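Restriction endonuclease r.bpuji (Bacillus pumilus, PDB 2VLA) recognises a specific DNA sequence through this N-terminal domain, while the whole protein is probably an endonuclease that cuts DNA. Local coordinates at residues L26-N31 with T93-I97; Q137-L142 with Q213-L217; T147-I153 with P177-I181. One frame throughout, in Å; residues are numbered along the deposited sequence. Where two conformers were deposited one is given.

Contact 1 (L26-N31 with T93-I97); sequences LPAYAN and TNKYI
Two helices cross here, segment 26-31 of helix 22-36 and segment 93-97 of helix 91-99. Their axes approach to 10.1 Å at a signed angle of -115°, and the nearest CA pair is Ala30 with Thr93, at 6.0 Å. Tyr96 has the most surface covered. With chi1 t (175°) and chi2 68°, its ring reaches across the gap to the turn at Leu26-Ala30. Leu26 is t in chi1 and p in chi2, so its CD2 lies over one ring face, 4.1 Å from the centroid and 28° off the normal, a CH-pi contact whose closest atoms are Leu26 CD2 and Tyr96 CZ at 3.7 Å. Near the ring plane, Ala30 CB meets Tyr96 CD2 at 3.7 Å, while Pro27 CG touches Tyr96 OH at 3.4 Å. The ring of Pro27 leaves its nitrogen without a bond to the preceding turn, and the helix kinks there. Ala30, the second most covered residue, points at the partner helix, and its single methyl leaves room for both the tyrosine ring and Ile97. In the m,m rotamer Ile97 brings CD1 to 3.9 Å from Ala30 CB and 3.6 Å from Asn31 OD1. Thr93 turns its methyl to the contact, CG2 lying 4.1 Å from Ala30 O, and gives its hydroxyl to a hydrogen bond with the carbonyl of Met79. Helix 102-112 packs on Leu26 as well. Helix 91-99 packs back on the first element of the order helix 22-36, strand 39-40, helices 41-56 and 62-76 and hairpin 80-83/86-89 (86-89 pairing with 39-40), consistent with a winged-helix subdomain.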
loop_
_atom_site.group_PDB
_atom_site.type_symbol
_atom_site.label_atom_id
_atom_site.label_comp_id
_atom_site.label_asym_id
_atom_site.label_seq_id
_atom_site.Cartn_x
_atom_site.Cartn_y
_atom_site.Cartn_z
ATOM N N LEU A 26 -8.599 14.383 1.245
ATOM C CA LEU A 26 -7.163 14.491 1.512
ATOM C C LEU A 26 -6.800 15.874 2.084
ATOM O O LEU A 26 -6.142 15.968 3.107
ATOM C CB LEU A 26 -6.298 14.144 0.279
ATOM C CG LEU A 26 -4.793 14.015 0.547
ATOM C CD1 LEU A 26 -4.549 12.914 1.567
ATOM C CD2 LEU A 26 -4.041 13.756 -0.751
ATOM N N PRO A 27 -7.314 16.954 1.474
ATOM C CA PRO A 27 -7.109 18.241 2.128
ATOM C C PRO A 27 -7.722 18.320 3.521
ATOM O O PRO A 27 -7.161 18.963 4.397
ATOM C CB PRO A 27 -7.802 19.217 1.182
ATOM C CG PRO A 27 -7.761 18.570 -0.119
ATOM C CD PRO A 27 -7.917 17.113 0.146
ATOM N N ALA A 28 -8.898 17.720 3.719
ATOM C CA ALA A 28 -9.506 17.736 5.030
ATOM C C ALA A 28 -8.646 17.025 6.071
ATOM O O ALA A 28 -8.361 17.590 7.135
ATOM C CB ALA A 28 -10.920 17.139 4.981
ATOM N N TYR A 29 -8.204 15.805 5.768
ATOM C CA TYR A 29 -7.363 15.071 6.702
ATOM C C TYR A 29 -6.143 15.956 7.060
ATOM O O TYR A 29 -5.773 16.088 8.219
ATOM C CB TYR A 29 -6.846 13.781 6.090
ATOM C CG TYR A 29 -7.839 12.672 5.805
ATOM C CD1 TYR A 29 -8.969 12.451 6.594
ATOM C CD2 TYR A 29 -7.582 11.778 4.785
ATOM C CE1 TYR A 29 -9.846 11.384 6.305
ATOM C CE2 TYR A 29 -8.405 10.727 4.514
ATOM C CZ TYR A 29 -9.525 10.509 5.271
ATOM O OH TYR A 29 -10.322 9.436 4.932
ATOM N N ALA A 30 -5.496 16.510 6.041
ATOM C CA ALA A 30 -4.243 17.223 6.242
ATOM C C ALA A 30 -4.457 18.491 7.062
ATOM O O ALA A 30 -3.665 18.810 7.950
ATOM C CB ALA A 30 -3.617 17.558 4.908
ATOM N N ASN A 31 -5.504 19.230 6.741
ATOM C CA ASN A 31 -5.762 20.506 7.406
ATOM C C ASN A 31 -6.225 20.302 8.817
ATOM O O ASN A 31 -5.859 21.057 9.706
ATOM C CB ASN A 31 -6.757 21.345 6.612
ATOM C CG ASN A 31 -6.101 22.061 5.448
ATOM O OD1 ASN A 31 -4.956 22.521 5.557
ATOM N ND2 ASN A 31 -6.789 22.140 4.340
ATOM N N THR A 93 2.499 14.568 5.627
ATOM C CA THR A 93 1.478 15.605 5.751
ATOM C C THR A 93 2.100 16.988 5.598
ATOM O O THR A 93 1.575 17.831 4.859
ATOM C CB THR A 93 0.755 15.507 7.089
ATOM O OG1 THR A 93 -0.004 14.312 7.111
ATOM C CG2 THR A 93 -0.206 16.720 7.315
ATOM N N ASN A 94 3.220 17.217 6.298
ATOM C CA ASN A 94 3.896 18.506 6.254
ATOM C C ASN A 94 4.251 18.898 4.800
ATOM O O ASN A 94 4.105 20.051 4.409
ATOM C CB ASN A 94 5.164 18.483 7.120
ATOM C CG ASN A 94 4.857 18.456 8.632
ATOM O OD1 ASN A 94 3.768 18.853 9.063
ATOM N ND2 ASN A 94 5.827 18.002 9.429
ATOM N N LYS A 95 4.731 17.942 4.022
ATOM C CA LYS A 95 5.116 18.221 2.647
ATOM C C LYS A 95 3.894 18.601 1.797
ATOM O O LYS A 95 3.931 19.550 1.030
ATOM C CB LYS A 95 5.845 17.020 2.039
ATOM C CG LYS A 95 6.208 17.179 0.579
ATOM C CD LYS A 95 7.195 16.073 0.135
ATOM C CE LYS A 95 7.497 16.172 -1.355
ATOM N NZ LYS A 95 6.280 16.021 -2.204
ATOM N N TYR A 96 2.815 17.849 1.948
ATOM C CA TYR A 96 1.591 18.090 1.189
ATOM C C TYR A 96 0.978 19.446 1.545
ATOM O O TYR A 96 0.474 20.158 0.673
ATOM C CB TYR A 96 0.617 16.938 1.449
ATOM C CG TYR A 96 -0.748 17.101 0.827
ATOM C CD1 TYR A 96 -0.926 17.068 -0.559
ATOM C CD2 TYR A 96 -1.874 17.262 1.623
ATOM C CE1 TYR A 96 -2.200 17.202 -1.115
ATOM C CE2 TYR A 96 -3.147 17.401 1.072
ATOM C CZ TYR A 96 -3.300 17.379 -0.280
ATOM O OH TYR A 96 -4.574 17.515 -0.791
ATOM N N ILE A 97 1.060 19.809 2.819
ATOM C CA ILE A 97 0.595 21.117 3.288
ATOM C C ILE A 97 1.390 22.253 2.573
ATOM O O ILE A 97 0.833 23.305 2.264
ATOM C CB ILE A 97 0.751 21.232 4.846
ATOM C CG1 ILE A 97 -0.325 20.394 5.573
ATOM C CG2 ILE A 97 0.730 22.700 5.303
ATOM C CD1 ILE A 97 -1.681 20.947 5.498
#

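Contact 2 (Q137-L142 with Q213-L217); sequences QFPYIL and QLNYL. With nucleotides of chain C.
Helix 203-219, followed at once by the hairpin 223-225/230-232, looks like the DNA-facing helix of a helix-turn-helix with its wing, and segment 213-217 of it packs against the start of helix 137-150. The two segments cross at -76° with axes 11.2 Å apart; the nearest CA atoms are those of Phe138 and Leu217, 7.5 Å apart. Leu217, t in chi1 and p in chi2 in the conformer given, is the most covered residue. Its CD1 lies 3.9 Å from Phe138 CD1, and its CD2 3.9 Å from Ile141 CG2 and 3.7 Å from Leu142 CD2, so one branched side chain fills the hollow between successive turns of the other helix. Ile141 CG2 also meets Leu214 CD2, at 4.4 Å. Phe138, chi1 m, turns a ring edge to the backbone, CE1 standing 3.1 Å from Gln213 O. The polar link sits at the start of helix 137-150: Gln137 NE2 donates to Gln213 OE1 (3.0 Å, 147°). Glutamine suits both places, since an amide can donate and accept without bringing a charge into a buried site; Gln213 NE2 donates a hydrogen bond to His209 O. In such a fold one side of the helix is committed to the hydrophobic core and another to nucleic acid, and Asn215 shows the division: its CA-to-CB bond points away from helix 137-150, and its ND2 donates to OP2 of DC3 of chain C (3.0 Å, 163°), a contact with the phosphate backbone. Arg211 NE is hydrogen-bonded to Asn215 OD1, while strand 223-225 of the hairpin packs on Leu214 and Leu217.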
loop_
_atom_site.group_PDB
_atom_site.type_symbol
_atom_site.label_atom_id
_atom_site.label_comp_id
_atom_site.label_asym_id
_atom_site.label_seq_id
_atom_site.Cartn_x
_atom_site.Cartn_y
_atom_site.Cartn_z
ATOM N N GLN A 137 6.612 -3.775 -2.960
ATOM C CA GLN A 137 5.766 -4.261 -4.042
ATOM C C GLN A 137 5.595 -3.256 -5.178
ATOM O O GLN A 137 5.445 -3.654 -6.324
ATOM C CB GLN A 137 4.384 -4.723 -3.523
ATOM C CG GLN A 137 3.399 -3.624 -3.098
ATOM C CD GLN A 137 3.496 -3.254 -1.630
ATOM O OE1 GLN A 137 4.587 -3.217 -1.041
ATOM N NE2 GLN A 137 2.355 -2.923 -1.035
ATOM N N PHE A 138 5.717 -1.972 -4.895
ATOM C CA PHE A 138 5.512 -0.991 -5.969
ATOM C C PHE A 138 6.717 -0.865 -6.922
ATOM O O PHE A 138 6.562 -0.952 -8.129
ATOM C CB PHE A 138 5.037 0.349 -5.407
ATOM C CG PHE A 138 3.635 0.287 -4.870
ATOM C CD1 PHE A 138 2.592 0.069 -5.730
ATOM C CD2 PHE A 138 3.384 0.329 -3.544
ATOM C CE1 PHE A 138 1.234 -0.016 -5.247
ATOM C CE2 PHE A 138 2.069 0.230 -3.040
ATOM C CZ PHE A 138 0.994 0.057 -3.926
ATOM N N PRO A 139 7.953 -0.783 -6.373
ATOM C CA PRO A 139 9.076 -0.982 -7.262
ATOM C C PRO A 139 8.954 -2.270 -8.100
ATOM O O PRO A 139 9.229 -2.264 -9.295
ATOM C CB PRO A 139 10.264 -1.031 -6.294
ATOM C CG PRO A 139 9.845 -0.123 -5.187
ATOM C CD PRO A 139 8.374 -0.405 -5.016
ATOM N N TYR A 140 8.541 -3.354 -7.469
ATOM C CA TYR A 140 8.468 -4.608 -8.146
ATOM C C TYR A 140 7.434 -4.582 -9.301
ATOM O O TYR A 140 7.698 -5.016 -10.411
ATOM C CB TYR A 140 8.167 -5.748 -7.163
ATOM C CG TYR A 140 8.438 -7.111 -7.742
ATOM C CD1 TYR A 140 7.480 -7.758 -8.477
ATOM C CD2 TYR A 140 9.700 -7.735 -7.602
ATOM C CE1 TYR A 140 7.710 -8.954 -9.032
ATOM C CE2 TYR A 140 9.929 -8.945 -8.162
ATOM C CZ TYR A 140 8.942 -9.561 -8.884
ATOM O OH TYR A 140 9.107 -10.783 -9.482
ATOM N N ILE A 141 6.225 -4.064 -9.011
ATOM C CA ILE A 141 5.165 -3.948 -10.040
ATOM C C ILE A 141 5.659 -3.114 -11.214
ATOM O O ILE A 141 5.498 -3.488 -12.377
ATOM C CB ILE A 141 3.874 -3.314 -9.457
ATOM C CG1 ILE A 141 3.172 -4.288 -8.520
ATOM C CG2 ILE A 141 2.915 -2.891 -10.584
ATOM C CD1 ILE A 141 2.245 -3.608 -7.535
ATOM N N LEU A 142 6.278 -1.980 -10.911
ATOM C CA LEU A 142 6.765 -1.119 -11.953
ATOM C C LEU A 142 7.825 -1.854 -12.830
ATOM O O LEU A 142 7.811 -1.742 -14.046
ATOM C CB LEU A 142 7.365 0.145 -11.341
ATOM C CG LEU A 142 6.313 1.125 -10.772
ATOM C CD1 LEU A 142 7.065 2.261 -10.098
ATOM C CD2 LEU A 142 5.338 1.664 -11.880
ATOM N N GLN A 213 -4.144 -1.294 -4.325
ATOM C CA GLN A 213 -2.724 -1.064 -4.497
ATOM C C GLN A 213 -2.472 -0.424 -5.867
ATOM O O GLN A 213 -1.759 0.598 -5.982
ATOM C CB GLN A 213 -1.940 -2.379 -4.315
ATOM C CG GLN A 213 -1.804 -2.785 -2.856
ATOM C CD GLN A 213 -1.113 -4.109 -2.685
ATOM O OE1 GLN A 213 0.129 -4.163 -2.539
ATOM N NE2 GLN A 213 -1.869 -5.177 -2.664
ATOM N N LEU A 214 -3.052 -0.997 -6.928
ATOM C CA LEU A 214 -2.887 -0.419 -8.221
ATOM C C LEU A 214 -3.444 1.025 -8.269
ATOM O O LEU A 214 -2.885 1.878 -8.912
ATOM C CB LEU A 214 -3.510 -1.303 -9.316
ATOM C CG LEU A 214 -2.824 -2.648 -9.486
ATOM C CD1 LEU A 214 -3.612 -3.547 -10.391
ATOM C CD2 LEU A 214 -1.454 -2.454 -10.028
ATOM N N ASN A 215 -4.594 1.264 -7.610
ATOM C CA ASN A 215 -5.127 2.624 -7.527
ATOM C C ASN A 215 -4.113 3.635 -7.013
ATOM O O ASN A 215 -4.099 4.779 -7.453
ATOM C CB ASN A 215 -6.372 2.668 -6.600
ATOM C CG ASN A 215 -7.635 2.124 -7.234
ATOM O OD1 ASN A 215 -7.698 1.867 -8.435
ATOM N ND2 ASN A 215 -8.649 1.949 -6.398
ATOM N N TYR A 216 -3.329 3.256 -6.012
ATOM C CA TYR A 216 -2.376 4.206 -5.451
ATOM C C TYR A 216 -1.251 4.501 -6.443
ATOM O O TYR A 216 -0.788 5.608 -6.520
ATOM C CB TYR A 216 -1.859 3.741 -4.051
ATOM C CG TYR A 216 -3.004 3.661 -3.066
ATOM C CD1 TYR A 216 -3.869 4.726 -2.911
ATOM C CD2 TYR A 216 -3.277 2.494 -2.380
ATOM C CE1 TYR A 216 -4.971 4.643 -2.096
ATOM C CE2 TYR A 216 -4.393 2.399 -1.565
ATOM C CZ TYR A 216 -5.238 3.493 -1.434
ATOM O OH TYR A 216 -6.410 3.402 -0.666
ATOM N N LEU A 217 -0.872 3.513 -7.227
ATOM C CA LEU A 217 0.096 3.731 -8.274
ATOM C C LEU A 217 -0.493 4.601 -9.419
ATOM O O LEU A 217 0.237 5.346 -10.085
ATOM C CB LEU A 217 0.597 2.381 -8.801
ATOM C CG LEU A 217 1.967 2.300 -9.444
ATOM C CD1 LEU A 217 3.058 2.766 -8.480
ATOM C CD2 LEU A 217 2.236 0.875 -9.930
ATOM P P DC C 3 -12.569 2.155 -7.047
ATOM O OP1 DC C 3 -12.315 3.541 -7.507
ATOM O OP2 DC C 3 -11.492 1.172 -6.956
ATOM O "O5'" DC C 3 -13.242 2.206 -5.599
ATOM C "C5'" DC C 3 -14.309 3.107 -5.341
ATOM C "C4'" DC C 3 -14.955 2.797 -4.017
ATOM O "O4'" DC C 3 -15.688 1.560 -4.105
ATOM C "C3'" DC C 3 -13.957 2.578 -2.886
ATOM O "O3'" DC C 3 -14.354 3.202 -1.681
ATOM C "C2'" DC C 3 -13.964 1.061 -2.709
ATOM C "C1'" DC C 3 -15.437 0.833 -2.925
ATOM N N1 DC C 3 -15.842 -0.541 -3.105
ATOM C C2 DC C 3 -17.101 -0.969 -2.637
ATOM O O2 DC C 3 -17.909 -0.141 -2.128
ATOM N N3 DC C 3 -17.424 -2.266 -2.799
ATOM C C4 DC C 3 -16.574 -3.115 -3.367
ATOM N N4 DC C 3 -16.950 -4.376 -3.510
ATOM C C5 DC C 3 -15.299 -2.693 -3.813
ATOM C C6 DC C 3 -14.963 -1.428 -3.631
#

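Contact 3 (T147-I153 with P177-I181); sequences TADNNNI and PIEVI
The unusual element is a residue in the left-handed helical conformation, Asn152 (phi 58°, psi 40°), the C-prime position of a Schellman motif that ends helix 137-150. Asparagine tolerates this better than most residues with a side chain. The chain turns back so that Ile153 N donates a hydrogen bond to Ala148 O (3.1 Å) and Asn152 N one to Asp149 O (3.0 Å). Just before it, Asn151 has left helical angles (-106°/16°), and with chi1 m its ND2 donates to Thr147 O (2.9 Å, 168°). A Schellman ending commonly brings together apolar residues from the last turn and from just beyond the helix, and here Ala148 CB and Ile153 both touch Ile181, one turn into helix 177-189. Ile181, m in both chi angles, is the most covered residue: its CD1 lies 3.8 Å from Ala148 CB, its CG2 4.2 Å from Ile153 CD1 and 4.1 Å from Asn151 CB, and its CG1 3.7 Å from Thr147 CG2. The nearest CA pairs are Ala148 with Ile181 (6.2 Å) and Thr147 with Ile178 (6.4 Å). Ile178, t then p, extends CD1 to 3.7 Å from both Thr147 CG2 and Asn151 ND2. Thr147 suits a buried helix face: with chi1 m its methyl meets the two isoleucines, while its hydroxyl is hydrogen-bonded to the carbonyl of Gln143. Pro177, whose nitrogen has no hydrogen to give, fits the first turn of a helix; its CB is 4.1 Å from Thr147 OG1, and Trp247, which lines the site of a polyether (PG6, probably from the crystallisation liquor), packs on it.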
loop_
_atom_site.group_PDB
_atom_site.type_symbol
_atom_site.label_atom_id
_atom_site.label_comp_id
_atom_site.label_asym_id
_atom_site.label_seq_id
_atom_site.Cartn_x
_atom_site.Cartn_y
_atom_site.Cartn_z
ATOM N N THR A 147 9.330 -4.590 -17.835
ATOM C CA THR A 147 9.796 -5.824 -18.457
ATOM C C THR A 147 8.759 -6.387 -19.440
ATOM O O THR A 147 9.107 -6.853 -20.518
ATOM C CB THR A 147 10.179 -6.862 -17.391
ATOM O OG1 THR A 147 11.178 -6.302 -16.544
ATOM C CG2 THR A 147 10.721 -8.176 -18.020
ATOM N N ALA A 148 7.466 -6.250 -19.107
ATOM C CA ALA A 148 6.403 -6.610 -20.053
ATOM C C ALA A 148 6.527 -5.787 -21.347
ATOM O O ALA A 148 6.554 -6.336 -22.444
ATOM C CB ALA A 148 5.023 -6.416 -19.401
ATOM N N ASP A 149 6.659 -4.472 -21.213
ATOM C CA ASP A 149 6.801 -3.621 -22.397
ATOM C C ASP A 149 8.049 -3.999 -23.209
ATOM O O ASP A 149 8.020 -4.023 -24.434
ATOM C CB ASP A 149 6.870 -2.145 -22.004
ATOM C CG ASP A 149 5.523 -1.558 -21.699
ATOM O OD1 ASP A 149 4.498 -2.211 -22.016
ATOM O OD2 ASP A 149 5.473 -0.428 -21.160
ATOM N N ASN A 150 9.137 -4.302 -22.512
ATOM C CA ASN A 150 10.394 -4.660 -23.175
ATOM C C ASN A 150 10.260 -5.949 -23.977
ATOM O O ASN A 150 11.016 -6.189 -24.923
ATOM C CB ASN A 150 11.530 -4.772 -22.145
ATOM C CG ASN A 150 11.953 -3.427 -21.605
ATOM O OD1 ASN A 150 11.679 -2.398 -22.211
ATOM N ND2 ASN A 150 12.610 -3.427 -20.454
ATOM N N ASN A 151 9.314 -6.790 -23.568
ATOM C CA ASN A 151 9.050 -8.042 -24.213
ATOM C C ASN A 151 7.748 -8.012 -25.033
ATOM O O ASN A 151 7.207 -9.060 -25.406
ATOM C CB ASN A 151 8.995 -9.154 -23.169
ATOM C CG ASN A 151 10.351 -9.547 -22.686
ATOM O OD1 ASN A 151 11.023 -10.350 -23.322
ATOM N ND2 ASN A 151 10.803 -8.943 -21.603
ATOM N N ASN A 152 7.255 -6.805 -25.300
ATOM C CA ASN A 152 6.144 -6.605 -26.218
ATOM C C ASN A 152 4.875 -7.354 -25.824
ATOM O O ASN A 152 4.129 -7.832 -26.689
ATOM C CB ASN A 152 6.585 -6.954 -27.636
ATOM C CG ASN A 152 7.746 -6.076 -28.107
ATOM O OD1 ASN A 152 7.653 -4.853 -28.071
ATOM N ND2 ASN A 152 8.869 -6.704 -28.495
ATOM N N ILE A 153 4.578 -7.378 -24.523
ATOM C CA ILE A 153 3.260 -7.808 -24.058
ATOM C C ILE A 153 2.695 -6.800 -23.074
ATOM O O ILE A 153 3.433 -5.944 -22.545
ATOM C CB ILE A 153 3.268 -9.222 -23.418
ATOM C CG1 ILE A 153 4.065 -9.226 -22.110
ATOM C CG2 ILE A 153 3.826 -10.254 -24.404
ATOM C CD1 ILE A 153 3.800 -10.427 -21.244
ATOM N N PRO A 177 11.408 -10.266 -12.010
ATOM C CA PRO A 177 10.358 -9.871 -12.945
ATOM C C PRO A 177 10.402 -10.578 -14.287
ATOM O O PRO A 177 9.383 -10.992 -14.783
ATOM C CB PRO A 177 10.571 -8.376 -13.069
ATOM C CG PRO A 177 11.032 -7.987 -11.723
ATOM C CD PRO A 177 11.990 -9.099 -11.338
ATOM N N ILE A 178 11.576 -10.826 -14.841
ATOM C CA ILE A 178 11.623 -11.524 -16.122
ATOM C C ILE A 178 11.071 -12.953 -16.018
ATOM O O ILE A 178 10.488 -13.471 -16.974
ATOM C CB ILE A 178 13.070 -11.576 -16.733
ATOM C CG1 ILE A 178 12.990 -12.180 -18.144
ATOM C CG2 ILE A 178 14.069 -12.364 -15.819
ATOM C CD1 ILE A 178 12.216 -11.314 -19.158
ATOM N N GLU A 179 11.268 -13.602 -14.870
ATOM C CA GLU A 179 10.651 -14.921 -14.652
ATOM C C GLU A 179 9.129 -14.871 -14.710
ATOM O O GLU A 179 8.494 -15.808 -15.186
ATOM C CB GLU A 179 11.061 -15.489 -13.321
ATOM C CG GLU A 179 12.486 -15.855 -13.222
ATOM C CD GLU A 179 12.833 -16.364 -11.837
ATOM O OE1 GLU A 179 12.491 -17.545 -11.529
ATOM O OE2 GLU A 179 13.371 -15.578 -11.037
ATOM N N VAL A 180 8.539 -13.807 -14.157
ATOM C CA VAL A 180 7.102 -13.635 -14.169
ATOM C C VAL A 180 6.635 -13.470 -15.609
ATOM O O VAL A 180 5.698 -14.129 -16.052
ATOM C CB VAL A 180 6.690 -12.408 -13.331
ATOM C CG1 VAL A 180 5.191 -12.144 -13.481
ATOM C CG2 VAL A 180 7.042 -12.630 -11.864
ATOM N N ILE A 181 7.315 -12.601 -16.348
ATOM C CA ILE A 181 6.950 -12.330 -17.716
ATOM C C ILE A 181 7.077 -13.584 -18.585
ATOM O O ILE A 181 6.191 -13.902 -19.369
ATOM C CB ILE A 181 7.803 -11.189 -18.275
ATOM C CG1 ILE A 181 7.430 -9.844 -17.561
ATOM C CG2 ILE A 181 7.669 -11.100 -19.805
ATOM C CD1 ILE A 181 5.939 -9.576 -17.435
#

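Overall arrangement
Contact 2 lies nearest the middle of the chain and is buried; contacts 1 and 3 are partly buried, on opposite sides of the chain's centre, with centres about 37 Å apart. Contact 1 belongs to the earlier helical region, and nothing in it touches the others. Contacts 2 and 3 share helix 137-150, one using its beginning and the other its end; Tyr140, in segment 137-142, touches contact 3, its OH lying 3.7 Å from Val180 CG2. Contact 3 nests within the loop contact 2 closes. Across its segments, contact 2 alone carries a hydrogen bond, between amides, and it alone includes a residue hydrogen-bonded to DNA; the other two join helices mainly through apolar side chains.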